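Local coordinates for cell division control protein 4 (Saccharomyces cerevisiae, PDB 3V7D) that recognises phosphorylated targets such as the CDK inhibitor SIC1 through its WD40 propeller and directs their ubiquitination as the F-box subunit of an SCF ligase, at residues B[202-208]-B[222-228]; B[269-274]-B[285-291]; B[304-309]-B[335-341]; B[309-315]-B[327-333]. The protein carries 1 engineered substitution. All coordinates share one frame; numbering follows the deposited sequence.

Contacts 1, 2 and 4 repeat one hydrogen-bond network in WD repeats 3, 4 and 5, three successive blades of the propeller. In each, a histidine lies between an aspartate and a hydroxyl. Their centres step round the propeller, about 10 Å from contact 1 to contact 2 and about 10 Å more to contact 4. Backbone bonds join them: Val273 N lies 3.0 Å from Ser224 O, and Ile313 N lies 3.1 Å from Ser287 O. Contact 3 shares His309 with contact 4. Its Trp337 NE1 lies 2.9 Å from Ser327 OG, which completes the network of repeat 5. The bound peptide reaches contacts 1, 2 and 4, where Arg207, Arg225, Tyr288 and Tyr314 touch it.

Contact 1: B[202-208]-B[222-228]; sequences HNSTVRC and TGSRDNT
In the histidine-aspartate network of WD repeat 3, the His202 ring bridges Asp226 and Thr222. ND1 donates to Asp226 OD2 at 3.0 Å, with the oxygen in the ring plane. NE2 pairs with Thr222 OG1 at 2.6 Å. Ser224 CB lies over one face of the ring. Asp226 CG stands between its backbone N and carbonyl carbon (chi1 59°), which brings OD2 to Asn203 N at 2.9 Å on its anti lone pair. OD1 takes N and OG1 of Thr228. This is the tetrad of WD40 blades, completed by Trp232 on Thr222 OG1. An asparagine here would probably turn an NH2 toward either ND1 and Asn203 N or Thr228 N and OG1, leaving that pair without its acceptor. Thr205 O receives Ser224 OG from above its carbonyl plane and Arg225 N at 2.9 Å. Gly223 O takes Arg207 N and Cys208 N in a classic beta bulge. Arg207 NH2 bonds a modified side chain of the bound peptide; Arg225 NH2 bonds the peptide backbone and a modified side chain.

Contact 2: B[269-274]-B[285-291]; sequences HMASVR and SGSYDNT
Polar side chains hold the His269 ring at its edge in WD repeat 4. ND1 donates to Asp289 OD2 at 3.1 Å, with the oxygen 5° out of the ring plane and the carboxylate turned 49° against the ring. NE2 meets Ser285 OG at 2.7 Å. A weak bond runs from ND1 to Thr291 OG1. The other donor to Asp289 OD2 is Met270 N, at 2.9 Å on the anti side. With CG of Asp289 between the backbone N and carbonyl carbon (chi1 65°), OD2 is carried to both donors. Asp289 OD1 is gripped by Thr291 N and OG1, forming an Asx turn. An alanine in place of Asp289 would probably deprive ND1 and the Met270 amide of their main acceptor and let the histidine ring turn. Trp295 also bonds Ser285 OG, completing the structural tetrad of a WD40 blade.

Backbone bonds tie the same hairpin. Tyr288 N donates to Ser272 O at 3.0 Å, and Arg274 N to Gly286 O in the carbonyl plane. Val273 and Ser287 form a non-hydrogen-bonded antiparallel pair.

Among the packing contacts, Ser287 CB sits over one face of the His269 ring, 3.5 Å from its centroid. Ala271 CB rests 3.8 Å from Tyr288 CB. Arg274 crosses the tyrosine obliquely, CG near CE1, and its NE makes a weak bond to Tyr288 OH. That hydroxyl also bonds a modified side chain of the bound peptide.

Contact 3: B[304-309]-B[335-341]; sequences YILSGH and RIWDLEN
Leu306 packs against Trp337 where the outer strand of one propeller blade meets the next. Strand 301-306 belongs to the sheet of repeat 4, and strand 334-338 to that of repeat 5. Leu306 CB sits almost squarely over the six-membered ring of Trp337, 3.5 Å from its centroid. Leu306 CG lies 4.0 Å from Trp337 CD2. With CG beside the backbone N (chi1 -51°) and CD1 extended (chi2 -176°), both methyls come over the same face. Leu306 CD1 reaches Trp337 CG at 3.6 Å, and Leu306 CD2 lies 3.7 Å from Trp337 CE3. Leu306 CD1 comes within 4.4 Å of Leu339 CD2. Ser307 O meets the indole edge in plane, beside CH2. The indole NE1 is bonded to Ser327 OG. The Tyr304 ring packs on the backbone of 339-341, with CE1 3.4 Å from Asn341 O. The extended Arg335 chain slides past His309 in the opposite direction. Its guanidinium lies with one face over Gly308 C, while CD stands over the imidazole, 3.7 Å from the centroid.

Contact 4: B[309-315]-B[327-333]; sequences HTDRIYS and SASMDTT
Strands 313-315 and 327-329 run antiparallel at 123°, with a classic beta bulge where Tyr314 and Ser315 both face Ala328. Ala328 O takes Tyr314 N in its carbonyl plane, and Ser315 N more weakly. Ala328 N returns a bond to Ser315 O at 2.8 Å. Beyond the bulge, Ile313 and Ser329 form a non-hydrogen-bonded pair. Arg312 O then accepts Met330 N in its carbonyl plane and Ser329 OG from above it, both at 2.8 Å. Ser329 OG can turn to this oxygen because it lies anti to its own backbone N (chi1 169°). It also accepts Asp331 N, making an ST turn. Asp331 OD2 meets His309 ND1 at 2.9 Å on its syn side and Thr310 N on its anti lone pair. OD1 holds Thr333 N and OG1. At the other edge of the ring, NE2 pairs with Ser327 OG at 2.7 Å. Met330 extends beside Arg312 and Tyr314, with CB 4.0 Å from Tyr314 CE1. Asp331, His309, Ser327 and Trp337 form the Asp-His-Ser/Thr-Trp tetrad of a WD40 propeller blade.

Contact 1: B[202-208]-B[222-228]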
loop_
_atom_site.group_PDB
_atom_site.type_symbol
_atom_site.label_atom_id
_atom_site.label_comp_id
_atom_site.label_asym_id
_atom_site.label_seq_id
_atom_site.Cartn_x
_atom_site.Cartn_y
_atom_site.Cartn_z
ATOM N N HIS B 202 6.978 34.021 11.016
ATOM C CA HIS B 202 7.049 33.297 12.280
ATOM C C HIS B 202 7.966 34.024 13.255
ATOM O O HIS B 202 9.003 34.561 12.867
ATOM C CB HIS B 202 7.543 31.863 12.064
ATOM C CG HIS B 202 6.472 30.911 11.631
ATOM N ND1 HIS B 202 5.375 30.620 12.411
ATOM C CD2 HIS B 202 6.333 30.177 10.500
ATOM C CE1 HIS B 202 4.605 29.751 11.780
ATOM N NE2 HIS B 202 5.164 29.466 10.618
ATOM N N ASN B 203 7.576 34.045 14.523
ATOM C CA ASN B 203 8.350 34.743 15.538
ATOM C C ASN B 203 9.232 33.790 16.327
ATOM O O ASN B 203 9.847 34.173 17.324
ATOM C CB ASN B 203 7.427 35.527 16.470
ATOM C CG ASN B 203 6.715 36.665 15.759
ATOM O OD1 ASN B 203 5.488 36.750 15.771
ATOM N ND2 ASN B 203 7.488 37.541 15.126
ATOM N N SER B 204 9.289 32.546 15.865
ATOM C CA SER B 204 10.099 31.521 16.507
ATOM C C SER B 204 10.416 30.395 15.518
ATOM O O SER B 204 10.052 30.474 14.343
ATOM C CB SER B 204 9.380 30.976 17.742
ATOM O OG SER B 204 10.232 30.134 18.497
ATOM N N THR B 205 11.101 29.361 15.999
ATOM C CA THR B 205 11.535 28.246 15.155
ATOM C C THR B 205 10.377 27.565 14.430
ATOM O O THR B 205 9.369 27.221 15.044
ATOM C CB THR B 205 12.284 27.176 15.983
ATOM O OG1 THR B 205 13.561 27.684 16.387
ATOM C CG2 THR B 205 12.486 25.901 15.170
ATOM N N VAL B 206 10.522 27.381 13.120
ATOM C CA VAL B 206 9.572 26.578 12.359
ATOM C C VAL B 206 9.832 25.111 12.680
ATOM O O VAL B 206 10.857 24.559 12.292
ATOM C CB VAL B 206 9.707 26.806 10.842
ATOM C CG1 VAL B 206 8.645 26.018 10.096
ATOM C CG2 VAL B 206 9.598 28.293 10.511
ATOM N N ARG B 207 8.902 24.486 13.395
ATOM C CA ARG B 207 9.128 23.149 13.943
ATOM C C ARG B 207 8.677 22.023 13.019
ATOM O O ARG B 207 9.252 20.936 13.029
ATOM C CB ARG B 207 8.428 23.009 15.296
ATOM C CG ARG B 207 8.823 21.764 16.065
ATOM C CD ARG B 207 10.319 21.741 16.318
ATOM N NE ARG B 207 10.736 20.554 17.057
ATOM C CZ ARG B 207 11.045 19.393 16.489
ATOM N NH1 ARG B 207 10.981 19.257 15.169
ATOM N NH2 ARG B 207 11.421 18.367 17.241
ATOM N N CYS B 208 7.647 22.284 12.226
ATOM C CA CYS B 208 7.056 21.259 11.377
ATOM C C CYS B 208 6.353 21.929 10.208
ATOM O O CYS B 208 6.134 23.141 10.233
ATOM C CB CYS B 208 6.050 20.431 12.182
ATOM S SG CYS B 208 4.663 21.404 12.871
ATOM N N THR B 222 2.780 25.784 8.030
ATOM C CA THR B 222 3.968 25.658 8.870
ATOM C C THR B 222 3.667 25.870 10.348
ATOM O O THR B 222 3.158 26.918 10.742
ATOM C CB THR B 222 5.077 26.648 8.437
ATOM O OG1 THR B 222 4.590 27.995 8.533
ATOM C CG2 THR B 222 5.511 26.373 7.007
ATOM N N GLY B 223 3.996 24.872 11.162
ATOM C CA GLY B 223 3.847 24.978 12.602
ATOM C C GLY B 223 5.133 25.469 13.241
ATOM O O GLY B 223 6.229 25.106 12.809
ATOM N N SER B 224 5.002 26.295 14.275
ATOM C CA SER B 224 6.166 26.911 14.898
ATOM C C SER B 224 6.127 26.870 16.418
ATOM O O SER B 224 5.088 26.611 17.021
ATOM C CB SER B 224 6.312 28.362 14.427
ATOM O OG SER B 224 7.192 29.101 15.262
ATOM N N ARG B 225 7.278 27.143 17.025
ATOM C CA ARG B 225 7.382 27.274 18.472
ATOM C C ARG B 225 6.767 28.578 18.983
ATOM O O ARG B 225 6.813 28.856 20.179
ATOM C CB ARG B 225 8.843 27.181 18.911
ATOM C CG ARG B 225 9.423 25.794 18.783
ATOM C CD ARG B 225 10.845 25.740 19.291
ATOM N NE ARG B 225 11.245 24.369 19.590
ATOM C CZ ARG B 225 12.460 24.017 19.995
ATOM N NH1 ARG B 225 13.405 24.937 20.143
ATOM N NH2 ARG B 225 12.730 22.744 20.249
ATOM N N ASP B 226 6.197 29.374 18.082
ATOM C CA ASP B 226 5.480 30.581 18.488
ATOM C C ASP B 226 4.003 30.291 18.746
ATOM O O ASP B 226 3.190 31.213 18.827
ATOM C CB ASP B 226 5.642 31.708 17.456
ATOM C CG ASP B 226 5.147 31.325 16.071
ATOM O OD1 ASP B 226 4.354 30.370 15.942
ATOM O OD2 ASP B 226 5.555 31.991 15.098
ATOM N N ASN B 227 3.681 29.000 18.848
ATOM C CA ASN B 227 2.328 28.502 19.124
ATOM C C ASN B 227 1.345 28.640 17.961
ATOM O O ASN B 227 0.169 28.299 18.093
ATOM C CB ASN B 227 1.738 29.137 20.392
ATOM C CG ASN B 227 2.709 29.129 21.555
ATOM O OD1 ASN B 227 3.730 28.444 21.519
ATOM N ND2 ASN B 227 2.392 29.889 22.595
ATOM N N THR B 228 1.826 29.126 16.822
ATOM C CA THR B 228 0.947 29.389 15.689
ATOM C C THR B 228 1.219 28.469 14.508
ATOM O O THR B 228 2.207 27.732 14.484
ATOM C CB THR B 228 1.109 30.832 15.166
ATOM O OG1 THR B 228 2.260 30.906 14.311
ATOM C CG2 THR B 228 1.260 31.822 16.317
#

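Contact 2: B[269-274]-B[285-291]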
loop_
_atom_site.group_PDB
_atom_site.type_symbol
_atom_site.label_atom_id
_atom_site.label_comp_id
_atom_site.label_asym_id
_atom_site.label_seq_id
_atom_site.Cartn_x
_atom_site.Cartn_y
_atom_site.Cartn_z
ATOM N N HIS B 269 -3.264 27.385 19.686
ATOM C CA HIS B 269 -2.438 26.658 20.643
ATOM C C HIS B 269 -1.755 27.570 21.659
ATOM O O HIS B 269 -1.478 28.737 21.380
ATOM C CB HIS B 269 -1.417 25.783 19.914
ATOM C CG HIS B 269 -2.033 24.617 19.206
ATOM N ND1 HIS B 269 -2.710 23.619 19.873
ATOM C CD2 HIS B 269 -2.093 24.299 17.892
ATOM C CE1 HIS B 269 -3.149 22.729 19.001
ATOM N NE2 HIS B 269 -2.789 23.119 17.792
ATOM N N MET B 270 -1.498 27.025 22.844
ATOM C CA MET B 270 -0.876 27.777 23.929
ATOM C C MET B 270 0.584 27.377 24.082
ATOM O O MET B 270 1.279 27.859 24.975
ATOM C CB MET B 270 -1.618 27.535 25.244
ATOM C CG MET B 270 -3.047 28.069 25.283
ATOM S SD MET B 270 -3.139 29.871 25.356
ATOM C CE MET B 270 -3.425 30.279 23.636
ATOM N N ALA B 271 1.036 26.480 23.214
ATOM C CA ALA B 271 2.415 26.016 23.243
ATOM C C ALA B 271 2.856 25.605 21.846
ATOM O O ALA B 271 2.056 25.612 20.906
ATOM C CB ALA B 271 2.575 24.863 24.220
ATOM N N SER B 272 4.134 25.256 21.722
ATOM C CA SER B 272 4.742 24.955 20.431
ATOM C C SER B 272 3.918 23.980 19.598
ATOM O O SER B 272 3.377 23.004 20.120
ATOM C CB SER B 272 6.156 24.408 20.630
ATOM O OG SER B 272 6.660 23.860 19.425
ATOM N N VAL B 273 3.804 24.270 18.306
ATOM C CA VAL B 273 3.139 23.365 17.381
ATOM C C VAL B 273 4.148 22.329 16.913
ATOM O O VAL B 273 5.029 22.622 16.101
ATOM C CB VAL B 273 2.544 24.105 16.173
ATOM C CG1 VAL B 273 1.892 23.112 15.222
ATOM C CG2 VAL B 273 1.533 25.147 16.641
ATOM N N ARG B 274 4.012 21.120 17.444
ATOM C CA ARG B 274 5.009 20.072 17.275
ATOM C C ARG B 274 4.822 19.270 15.992
ATOM O O ARG B 274 5.792 18.829 15.381
ATOM C CB ARG B 274 4.966 19.128 18.480
ATOM C CG ARG B 274 6.014 18.034 18.462
ATOM C CD ARG B 274 7.416 18.614 18.369
ATOM N NE ARG B 274 8.425 17.582 18.565
ATOM C CZ ARG B 274 8.881 16.793 17.599
ATOM N NH1 ARG B 274 8.425 16.923 16.362
ATOM N NH2 ARG B 274 9.802 15.876 17.871
ATOM N N SER B 285 -3.280 20.103 13.501
ATOM C CA SER B 285 -2.049 20.427 14.210
ATOM C C SER B 285 -2.054 19.791 15.594
ATOM O O SER B 285 -3.102 19.677 16.220
ATOM C CB SER B 285 -1.884 21.939 14.347
ATOM O OG SER B 285 -2.899 22.480 15.177
ATOM N N GLY B 286 -0.880 19.379 16.062
ATOM C CA GLY B 286 -0.718 18.879 17.416
ATOM C C GLY B 286 0.279 19.733 18.176
ATOM O O GLY B 286 1.279 20.176 17.609
ATOM N N SER B 287 0.019 19.967 19.458
ATOM C CA SER B 287 0.834 20.906 20.227
ATOM C C SER B 287 1.318 20.360 21.563
ATOM O O SER B 287 0.778 19.383 22.087
ATOM C CB SER B 287 0.061 22.208 20.464
ATOM O OG SER B 287 0.645 22.990 21.496
ATOM N N TYR B 288 2.338 21.019 22.109
ATOM C CA TYR B 288 2.826 20.744 23.455
ATOM C C TYR B 288 1.835 21.169 24.542
ATOM O O TYR B 288 2.077 20.928 25.725
ATOM C CB TYR B 288 4.181 21.421 23.689
ATOM C CG TYR B 288 5.359 20.671 23.102
ATOM C CD1 TYR B 288 5.198 19.404 22.560
ATOM C CD2 TYR B 288 6.632 21.226 23.102
ATOM C CE1 TYR B 288 6.270 18.710 22.027
ATOM C CE2 TYR B 288 7.713 20.540 22.572
ATOM C CZ TYR B 288 7.526 19.282 22.034
ATOM O OH TYR B 288 8.593 18.591 21.504
ATOM N N ASP B 289 0.727 21.799 24.150
ATOM C CA ASP B 289 -0.330 22.137 25.107
ATOM C C ASP B 289 -1.312 20.985 25.342
ATOM O O ASP B 289 -2.385 21.187 25.912
ATOM C CB ASP B 289 -1.086 23.409 24.690
ATOM C CG ASP B 289 -1.869 23.247 23.390
ATOM O OD1 ASP B 289 -2.093 22.104 22.934
ATOM O OD2 ASP B 289 -2.280 24.281 22.823
ATOM N N ASN B 290 -0.941 19.793 24.874
ATOM C CA ASN B 290 -1.738 18.567 25.036
ATOM C C ASN B 290 -3.018 18.502 24.198
ATOM O O ASN B 290 -3.866 17.639 24.424
ATOM C CB ASN B 290 -2.079 18.296 26.510
ATOM C CG ASN B 290 -0.912 18.545 27.437
ATOM O OD1 ASN B 290 0.224 18.713 26.993
ATOM N ND2 ASN B 290 -1.184 18.566 28.738
ATOM N N THR B 291 -3.162 19.407 23.238
ATOM C CA THR B 291 -4.367 19.447 22.420
ATOM C C THR B 291 -4.045 19.402 20.933
ATOM O O THR B 291 -2.926 19.702 20.512
ATOM C CB THR B 291 -5.184 20.731 22.672
ATOM O OG1 THR B 291 -4.491 21.858 22.116
ATOM C CG2 THR B 291 -5.410 20.952 24.164
#

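Contact 3: B[304-309]-B[335-341]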
loop_
_atom_site.group_PDB
_atom_site.type_symbol
_atom_site.label_atom_id
_atom_site.label_comp_id
_atom_site.label_asym_id
_atom_site.label_seq_id
_atom_site.Cartn_x
_atom_site.Cartn_y
_atom_site.Cartn_z
ATOM N N TYR B 304 -12.460 22.069 15.144
ATOM C CA TYR B 304 -12.548 21.352 16.407
ATOM C C TYR B 304 -11.292 21.534 17.240
ATOM O O TYR B 304 -10.203 21.757 16.712
ATOM C CB TYR B 304 -12.767 19.858 16.169
ATOM C CG TYR B 304 -13.974 19.515 15.333
ATOM C CD1 TYR B 304 -15.262 19.663 15.838
ATOM C CD2 TYR B 304 -13.829 19.018 14.044
ATOM C CE1 TYR B 304 -16.371 19.339 15.076
ATOM C CE2 TYR B 304 -14.928 18.692 13.274
ATOM C CZ TYR B 304 -16.196 18.855 13.793
ATOM O OH TYR B 304 -17.292 18.530 13.028
ATOM N N ILE B 305 -11.456 21.436 18.552
ATOM C CA ILE B 305 -10.327 21.327 19.452
ATOM C C ILE B 305 -10.409 19.960 20.104
ATOM O O ILE B 305 -11.404 19.631 20.753
ATOM C CB ILE B 305 -10.342 22.407 20.535
ATOM C CG1 ILE B 305 -10.353 23.799 19.897
ATOM C CG2 ILE B 305 -9.143 22.243 21.451
ATOM C CD1 ILE B 305 -10.413 24.937 20.902
ATOM N N LEU B 306 -9.368 19.159 19.913
ATOM C CA LEU B 306 -9.348 17.804 20.430
ATOM C C LEU B 306 -8.631 17.763 21.777
ATOM O O LEU B 306 -7.398 17.746 21.844
ATOM C CB LEU B 306 -8.684 16.869 19.417
ATOM C CG LEU B 306 -9.252 16.961 17.995
ATOM C CD1 LEU B 306 -8.598 15.936 17.073
ATOM C CD2 LEU B 306 -10.775 16.801 17.994
ATOM N N SER B 307 -9.419 17.754 22.846
ATOM C CA SER B 307 -8.888 17.795 24.202
ATOM C C SER B 307 -9.078 16.451 24.880
ATOM O O SER B 307 -10.045 15.744 24.606
ATOM C CB SER B 307 -9.606 18.874 25.019
ATOM O OG SER B 307 -9.634 20.109 24.327
ATOM N N GLY B 308 -8.165 16.104 25.781
ATOM C CA GLY B 308 -8.258 14.844 26.492
ATOM C C GLY B 308 -6.915 14.234 26.849
ATOM O O GLY B 308 -6.786 13.597 27.894
ATOM N N HIS B 309 -5.920 14.409 25.981
ATOM C CA HIS B 309 -4.569 13.959 26.298
ATOM C C HIS B 309 -4.093 14.700 27.544
ATOM O O HIS B 309 -4.463 15.852 27.766
ATOM C CB HIS B 309 -3.609 14.194 25.124
ATOM C CG HIS B 309 -3.679 13.141 24.058
ATOM N ND1 HIS B 309 -3.231 11.850 24.254
ATOM C CD2 HIS B 309 -4.132 13.190 22.783
ATOM C CE1 HIS B 309 -3.414 11.150 23.149
ATOM N NE2 HIS B 309 -3.959 11.940 22.240
ATOM N N ARG B 335 -4.778 8.347 20.526
ATOM C CA ARG B 335 -6.213 8.590 20.424
ATOM C C ARG B 335 -6.699 8.653 18.986
ATOM O O ARG B 335 -6.029 9.200 18.114
ATOM C CB ARG B 335 -6.617 9.860 21.183
ATOM C CG ARG B 335 -6.584 9.692 22.691
ATOM C CD ARG B 335 -7.113 10.914 23.406
ATOM N NE ARG B 335 -7.430 10.609 24.797
ATOM C CZ ARG B 335 -8.463 11.125 25.455
ATOM N NH1 ARG B 335 -9.282 11.972 24.847
ATOM N NH2 ARG B 335 -8.681 10.793 26.720
ATOM N N ILE B 336 -7.874 8.082 18.757
ATOM C CA ILE B 336 -8.520 8.123 17.457
ATOM C C ILE B 336 -9.731 9.035 17.566
ATOM O O ILE B 336 -10.574 8.851 18.442
ATOM C CB ILE B 336 -8.988 6.720 17.029
ATOM C CG1 ILE B 336 -7.839 5.712 17.150
ATOM C CG2 ILE B 336 -9.558 6.754 15.616
ATOM C CD1 ILE B 336 -6.666 6.000 16.238
ATOM N N TRP B 337 -9.815 10.022 16.682
ATOM C CA TRP B 337 -10.889 11.005 16.740
ATOM C C TRP B 337 -11.747 10.961 15.477
ATOM O O TRP B 337 -11.233 10.760 14.379
ATOM C CB TRP B 337 -10.313 12.416 16.902
ATOM C CG TRP B 337 -9.287 12.571 17.986
ATOM C CD1 TRP B 337 -7.964 12.239 17.918
ATOM C CD2 TRP B 337 -9.492 13.135 19.288
ATOM N NE1 TRP B 337 -7.336 12.546 19.102
ATOM C CE2 TRP B 337 -8.250 13.099 19.957
ATOM C CE3 TRP B 337 -10.603 13.660 19.953
ATOM C CZ2 TRP B 337 -8.093 13.569 21.263
ATOM C CZ3 TRP B 337 -10.444 14.126 21.249
ATOM C CH2 TRP B 337 -9.198 14.078 21.889
ATOM N N ASP B 338 -13.051 11.167 15.639
ATOM C CA ASP B 338 -13.971 11.240 14.509
ATOM C C ASP B 338 -14.053 12.682 14.026
ATOM O O ASP B 338 -14.594 13.540 14.720
ATOM C CB ASP B 338 -15.362 10.751 14.933
ATOM C CG ASP B 338 -16.316 10.572 13.756
ATOM O OD1 ASP B 338 -16.124 11.220 12.705
ATOM O OD2 ASP B 338 -17.268 9.773 13.888
ATOM N N LEU B 339 -13.531 12.952 12.832
ATOM C CA LEU B 339 -13.504 14.324 12.327
ATOM C C LEU B 339 -14.802 14.744 11.641
ATOM O O LEU B 339 -14.849 15.774 10.962
ATOM C CB LEU B 339 -12.316 14.550 11.394
ATOM C CG LEU B 339 -10.925 14.501 12.035
ATOM C CD1 LEU B 339 -9.949 15.394 11.267
ATOM C CD2 LEU B 339 -10.975 14.880 13.510
ATOM N N GLU B 340 -15.851 13.949 11.817
ATOM C CA GLU B 340 -17.161 14.330 11.315
ATOM C C GLU B 340 -17.915 15.086 12.403
ATOM O O GLU B 340 -18.809 15.876 12.110
ATOM C CB GLU B 340 -17.959 13.106 10.863
ATOM C CG GLU B 340 -18.913 13.382 9.708
ATOM C CD GLU B 340 -18.376 12.886 8.376
ATOM O OE1 GLU B 340 -17.814 11.770 8.340
ATOM O OE2 GLU B 340 -18.513 13.611 7.366
ATOM N N ASN B 341 -17.544 14.846 13.658
ATOM C CA ASN B 341 -18.197 15.501 14.790
ATOM C C ASN B 341 -17.233 16.008 15.866
ATOM O O ASN B 341 -17.649 16.677 16.814
ATOM C CB ASN B 341 -19.248 14.579 15.417
ATOM C CG ASN B 341 -18.671 13.245 15.852
ATOM O OD1 ASN B 341 -17.457 13.040 15.830
ATOM N ND2 ASN B 341 -19.544 12.330 16.256
#

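Contact 4: B[309-315]-B[327-333]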
loop_
_atom_site.group_PDB
_atom_site.type_symbol
_atom_site.label_atom_id
_atom_site.label_comp_id
_atom_site.label_asym_id
_atom_site.label_seq_id
_atom_site.Cartn_x
_atom_site.Cartn_y
_atom_site.Cartn_z
ATOM N N HIS B 309 -5.920 14.409 25.981
ATOM C CA HIS B 309 -4.569 13.959 26.298
ATOM C C HIS B 309 -4.093 14.700 27.544
ATOM O O HIS B 309 -4.463 15.852 27.766
ATOM C CB HIS B 309 -3.609 14.194 25.124
ATOM C CG HIS B 309 -3.679 13.141 24.058
ATOM N ND1 HIS B 309 -3.231 11.850 24.254
ATOM C CD2 HIS B 309 -4.132 13.190 22.783
ATOM C CE1 HIS B 309 -3.414 11.150 23.149
ATOM N NE2 HIS B 309 -3.959 11.940 22.240
ATOM N N THR B 310 -3.294 14.031 28.367
ATOM C CA THR B 310 -2.824 14.632 29.609
ATOM C C THR B 310 -1.371 15.094 29.502
ATOM O O THR B 310 -0.771 15.518 30.491
ATOM C CB THR B 310 -2.968 13.660 30.788
ATOM O OG1 THR B 310 -2.368 12.405 30.442
ATOM C CG2 THR B 310 -4.443 13.431 31.117
ATOM N N ASP B 311 -0.812 15.013 28.300
ATOM C CA ASP B 311 0.553 15.480 28.074
ATOM C C ASP B 311 0.805 15.829 26.604
ATOM O O ASP B 311 -0.087 15.697 25.765
ATOM C CB ASP B 311 1.566 14.453 28.579
ATOM C CG ASP B 311 2.797 15.102 29.176
ATOM O OD1 ASP B 311 3.101 16.250 28.795
ATOM O OD2 ASP B 311 3.461 14.473 30.026
ATOM N N ARG B 312 2.021 16.286 26.315
ATOM C CA ARG B 312 2.409 16.771 24.988
ATOM C C ARG B 312 1.980 15.873 23.826
ATOM O O ARG B 312 2.067 14.651 23.910
ATOM C CB ARG B 312 3.925 16.937 24.917
ATOM C CG ARG B 312 4.510 17.961 25.861
ATOM C CD ARG B 312 6.023 17.983 25.716
ATOM N NE ARG B 312 6.616 19.196 26.268
ATOM C CZ ARG B 312 7.904 19.503 26.170
ATOM N NH1 ARG B 312 8.739 18.687 25.537
ATOM N NH2 ARG B 312 8.359 20.630 26.703
ATOM N N ILE B 313 1.525 16.495 22.744
ATOM C CA ILE B 313 1.279 15.779 21.505
ATOM C C ILE B 313 2.551 15.838 20.668
ATOM O O ILE B 313 3.090 16.917 20.424
ATOM C CB ILE B 313 0.136 16.403 20.689
ATOM C CG1 ILE B 313 -1.064 16.737 21.580
ATOM C CG2 ILE B 313 -0.250 15.479 19.540
ATOM C CD1 ILE B 313 -1.764 15.531 22.153
ATOM N N TYR B 314 3.031 14.682 20.230
ATOM C CA TYR B 314 4.281 14.623 19.483
ATOM C C TYR B 314 4.072 14.294 18.009
ATOM O O TYR B 314 4.907 14.621 17.169
ATOM C CB TYR B 314 5.243 13.623 20.124
ATOM C CG TYR B 314 6.141 14.248 21.162
ATOM C CD1 TYR B 314 5.731 14.374 22.482
ATOM C CD2 TYR B 314 7.398 14.730 20.819
ATOM C CE1 TYR B 314 6.552 14.953 23.433
ATOM C CE2 TYR B 314 8.224 15.307 21.759
ATOM C CZ TYR B 314 7.800 15.419 23.065
ATOM O OH TYR B 314 8.627 15.999 24.003
ATOM N N SER B 315 2.949 13.661 17.696
ATOM C CA SER B 315 2.696 13.227 16.333
ATOM C C SER B 315 1.208 13.132 16.041
ATOM O O SER B 315 0.429 12.655 16.869
ATOM C CB SER B 315 3.350 11.866 16.095
ATOM O OG SER B 315 3.133 11.428 14.770
ATOM N N SER B 327 -3.740 10.670 17.067
ATOM C CA SER B 327 -2.834 11.507 17.850
ATOM C C SER B 327 -1.972 10.668 18.782
ATOM O O SER B 327 -2.453 9.712 19.388
ATOM C CB SER B 327 -3.623 12.543 18.654
ATOM O OG SER B 327 -4.504 11.924 19.577
ATOM N N ALA B 328 -0.696 11.025 18.890
ATOM C CA ALA B 328 0.229 10.282 19.741
ATOM C C ALA B 328 0.847 11.219 20.761
ATOM O O ALA B 328 1.257 12.329 20.423
ATOM C CB ALA B 328 1.307 9.604 18.905
ATOM N N SER B 329 0.923 10.776 22.010
ATOM C CA SER B 329 1.265 11.694 23.090
ATOM C C SER B 329 2.329 11.193 24.055
ATOM O O SER B 329 2.614 10.000 24.132
ATOM C CB SER B 329 0.006 12.082 23.874
ATOM O OG SER B 329 0.335 12.774 25.070
ATOM N N MET B 330 2.897 12.133 24.802
ATOM C CA MET B 330 3.843 11.823 25.860
ATOM C C MET B 330 3.142 11.078 27.001
ATOM O O MET B 330 3.795 10.460 27.841
ATOM C CB MET B 330 4.489 13.111 26.370
ATOM C CG MET B 330 5.637 12.905 27.339
ATOM S SD MET B 330 6.426 14.462 27.790
ATOM C CE MET B 330 7.525 13.914 29.093
ATOM N N ASP B 331 1.811 11.121 27.020
ATOM C CA ASP B 331 1.049 10.387 28.030
ATOM C C ASP B 331 0.976 8.885 27.743
ATOM O O ASP B 331 0.243 8.161 28.411
ATOM C CB ASP B 331 -0.358 10.982 28.237
ATOM C CG ASP B 331 -1.253 10.866 27.003
ATOM O OD1 ASP B 331 -0.983 10.039 26.105
ATOM O OD2 ASP B 331 -2.256 11.606 26.943
ATOM N N THR B 332 1.737 8.442 26.740
ATOM C CA THR B 332 1.837 7.037 26.327
ATOM C C THR B 332 0.607 6.514 25.583
ATOM O O THR B 332 0.577 5.350 25.183
ATOM C CB THR B 332 2.136 6.066 27.502
ATOM O OG1 THR B 332 0.953 5.894 28.294
ATOM C CG2 THR B 332 3.277 6.585 28.378
ATOM N N THR B 333 -0.403 7.357 25.394
ATOM C CA THR B 333 -1.620 6.903 24.727
ATOM C C THR B 333 -1.694 7.367 23.278
ATOM O O THR B 333 -1.054 8.348 22.885
ATOM C CB THR B 333 -2.903 7.372 25.455
ATOM O OG1 THR B 333 -3.112 8.769 25.219
ATOM C CG2 THR B 333 -2.806 7.114 26.949
#